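Local coordinates for GGDEF family protein (Vibrio cholerae, PDB 5GZS) that is a diguanylate cyclase that makes cyclic di-GMP and whose periplasmic portion binds arginine, probably to regulate that activity, at the interface of chains A and B. Coordinates in Å, arbitrary orientation; residue numbers count along the deposited sequence, not the author numbering. Chains: chain A/B, GGDEF family protein.

Contact 1: the interface of chains A and B. Residues chain A 327-328; chain B 158-159.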
loop_
_atom_site.group_PDB
_atom_site.type_symbol
_atom_site.label_atom_id
_atom_site.label_comp_id
_atom_site.label_asym_id
_atom_site.label_seq_id
_atom_site.Cartn_x
_atom_site.Cartn_y
_atom_site.Cartn_z
ATOM N N SER A 327 -15.207 3.608 13.054
ATOM C CA SER A 327 -14.493 2.964 11.969
ATOM C C SER A 327 -13.161 3.650 11.698
ATOM O O SER A 327 -12.256 3.028 11.127
ATOM C CB SER A 327 -15.356 2.934 10.718
ATOM O OG SER A 327 -15.455 4.220 10.146
ATOM N N ASN A 328 -13.026 4.913 12.116
ATOM C CA ASN A 328 -11.690 5.530 12.206
ATOM C C ASN A 328 -11.512 6.577 13.328
ATOM O O ASN A 328 -12.469 7.128 13.840
ATOM C CB ASN A 328 -11.303 6.132 10.853
ATOM C CG ASN A 328 -12.031 7.398 10.558
ATOM O OD1 ASN A 328 -11.666 8.457 11.068
ATOM N ND2 ASN A 328 -13.075 7.313 9.724
ATOM N N ASN B 158 -13.886 10.449 3.941
ATOM C CA ASN B 158 -13.509 10.351 5.371
ATOM C C ASN B 158 -12.826 9.043 5.721
ATOM O O ASN B 158 -12.042 8.973 6.655
ATOM C CB ASN B 158 -14.729 10.536 6.283
ATOM C CG ASN B 158 -15.234 11.965 6.290
ATOM O OD1 ASN B 158 -16.054 12.346 5.445
ATOM N ND2 ASN B 158 -14.757 12.763 7.237
ATOM N N ASP B 159 -13.128 7.999 4.974
ATOM C CA ASP B 159 -12.470 6.731 5.202
ATOM C C ASP B 159 -11.368 6.498 4.165
ATOM O O ASP B 159 -10.895 5.387 3.993
ATOM C CB ASP B 159 -13.519 5.631 5.200
ATOM C CG ASP B 159 -14.666 5.925 6.189
ATOM O OD1 ASP B 159 -14.384 6.267 7.361
ATOM O OD2 ASP B 159 -15.850 5.823 5.799
#

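Contact 2: the interface of chains A and B. Residues chain A 60, 73, 164; chain B 354-355.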
loop_
_atom_site.group_PDB
_atom_site.type_symbol
_atom_site.label_atom_id
_atom_site.label_comp_id
_atom_site.label_asym_id
_atom_site.label_seq_id
_atom_site.Cartn_x
_atom_site.Cartn_y
_atom_site.Cartn_z
ATOM N N TYR A 60 11.511 -14.564 -21.849
ATOM C CA TYR A 60 10.638 -15.176 -22.844
ATOM C C TYR A 60 9.386 -14.336 -23.108
ATOM O O TYR A 60 8.796 -13.793 -22.178
ATOM C CB TYR A 60 10.245 -16.586 -22.375
ATOM C CG TYR A 60 9.135 -17.240 -23.179
ATOM C CD1 TYR A 60 7.803 -17.033 -22.848
ATOM C CD2 TYR A 60 9.413 -18.041 -24.280
ATOM C CE1 TYR A 60 6.772 -17.610 -23.579
ATOM C CE2 TYR A 60 8.382 -18.639 -25.014
ATOM C CZ TYR A 60 7.061 -18.411 -24.656
ATOM O OH TYR A 60 6.018 -18.971 -25.359
ATOM N N PRO A 73 12.539 -21.284 -18.355
ATOM C CA PRO A 73 13.378 -20.379 -17.564
ATOM C C PRO A 73 14.384 -21.143 -16.718
ATOM O O PRO A 73 14.036 -22.192 -16.188
ATOM C CB PRO A 73 12.365 -19.614 -16.700
ATOM C CG PRO A 73 11.050 -20.268 -16.928
ATOM C CD PRO A 73 11.118 -20.922 -18.262
ATOM N N GLN A 164 10.426 -10.897 -14.040
ATOM C CA GLN A 164 10.181 -12.228 -14.588
ATOM C C GLN A 164 11.445 -13.057 -14.613
ATOM O O GLN A 164 12.511 -12.537 -14.878
ATOM C CB GLN A 164 9.610 -12.108 -15.995
ATOM C CG GLN A 164 8.447 -11.141 -16.080
ATOM C CD GLN A 164 7.810 -11.119 -17.451
ATOM O OE1 GLN A 164 8.476 -11.340 -18.466
ATOM N NE2 GLN A 164 6.513 -10.852 -17.493
ATOM N N PRO B 354 6.978 -17.105 -17.229
ATOM C CA PRO B 354 6.712 -17.432 -18.633
ATOM C C PRO B 354 7.370 -18.726 -19.093
ATOM O O PRO B 354 8.497 -19.007 -18.689
ATOM C CB PRO B 354 7.304 -16.234 -19.389
ATOM C CG PRO B 354 7.420 -15.136 -18.372
ATOM C CD PRO B 354 7.686 -15.820 -17.081
ATOM N N ASN B 355 6.657 -19.502 -19.908
ATOM C CA ASN B 355 7.204 -20.699 -20.558
ATOM C C ASN B 355 7.679 -21.783 -19.589
ATOM O O ASN B 355 8.395 -22.711 -19.967
ATOM C CB ASN B 355 8.358 -20.300 -21.474
ATOM C CG ASN B 355 8.578 -21.286 -22.573
ATOM O OD1 ASN B 355 7.642 -21.976 -22.988
ATOM N ND2 ASN B 355 9.819 -21.394 -23.040
#

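Contact 1: the interface of chains A and B
The side-chain amide of A:Asn328 meets the carboxylate of B:Asp159 across the boundary between the two copies, and their relative orientation shows how a polar contact can be close without being a strong bond. The two side chains cross at about a right angle, with amide and carboxylate planes turned 68° apart. ND2 of A:Asn328 donates to OD1 of B:Asp159 over 2.9 Å, but the bond is weak, because the angle at the hydrogen is 122°. Seen from the donor, OD1 lies nearly on the extension of the amide C-N bond, with CG-ND2-OD1 about 153°. It therefore faces the NH2 group between its two hydrogens, and neither N-H points squarely at it. Distance alone would overstate the grip.

On A:Asn328, CG sits between the backbone N and the carbonyl carbon (chi1 75°), which directs the side chain toward chain B; chi2 of 79° then sets the NH2 end forward, while OD1 of the same amide points away from the carboxylate. On B:Asp159, CG lies beside the backbone N and opposite the carbonyl carbon (chi1 -53°), and OD1 is the carboxylate oxygen presented to chain A.

Neighbours on each side add looser polar company. The hydroxyl OG of A:Ser327 stands 3.6 Å from OD1 of B:Asp159, too far to count as a bond. The backbone O of B:Asn158 comes to 3.6 Å from ND2 of A:Asn328, but stands above the amide plane and not in line with an N-H.

Both segments are loops: the pair from chain A runs into the 3-10 helix 329-332, and that from chain B follows strand 153-156. The patch is small, hiding 88 Å², and looks like a polar supplement to a larger two-fold interface of the deposited assembly, which may or may not be the biological dimer. The other carboxylate oxygen, OD2 of B:Asp159, lies 5.0 Å from ND2 of A:Asn328.

Contact 2: the interface of chains A and B
A:Tyr60 receives B:Asn355 on one face of its ring, a stacking contact in which an amide takes the part usually given to a second aromatic group. CB of B:Asn355 stands over the middle of the ring, 3.5 Å from its centroid, as a CH-pi contact. Beyond it the amide lies almost flat on the same face, the two planes only 13° apart, although the side chains themselves run at about a right angle. CG of B:Asn355 lies 3.6 Å from CE2 of A:Tyr60, and ND2 of B:Asn355 is equally near CD2 of A:Tyr60, at 3.6 Å. In B:Asn355, CG is opposite the backbone N (chi1 -155°), which carries the amide out over the CD2-CE2 side of the ring while its backbone, in a left-handed conformation, follows the end of helix 344-352.

Apolar contact comes from B:Pro354, whose CB meets CD1 of A:Tyr60 at 3.6 Å, a little above the ring plane. Proline and tyrosine pass alongside each other in opposite directions. On its other flank, the pyrrolidine ring touches A:Gln164 more loosely, with CG of B:Pro354 3.9 Å from the amide OE1 of A:Gln164, whose extended chain arrives crosswise.

The carbonyl O of B:Pro354 packs, without a hydrogen bond, against CG and CD of A:Pro73, in strand 69-75. The turn after the B-chain helix is thus held between tyrosine and proline of chain A. Because A:Tyr60 directly follows A:Thr59 of the arginine pocket, this interface of the deposited assembly, if biological, could be sensitive to ligand binding. The carbonyl O of B:Pro354 reaches CD of A:Pro73 at 3.3 Å.

The C-alpha centres of contacts 1 and 2 lie about 43 Å apart, and the two share no residue. They use the protein in opposite senses: contact 1 joins the second solute-binding-family region of chain A to the first of chain B, whereas contact 2 joins the first of chain A to the second of chain B. Two-fold symmetry repeats each with chains exchanged, so the copies embrace head to tail at well-separated points. If this dimer exists in the periplasm, such an arrangement could couple arginine binding in one subunit to its neighbour's position.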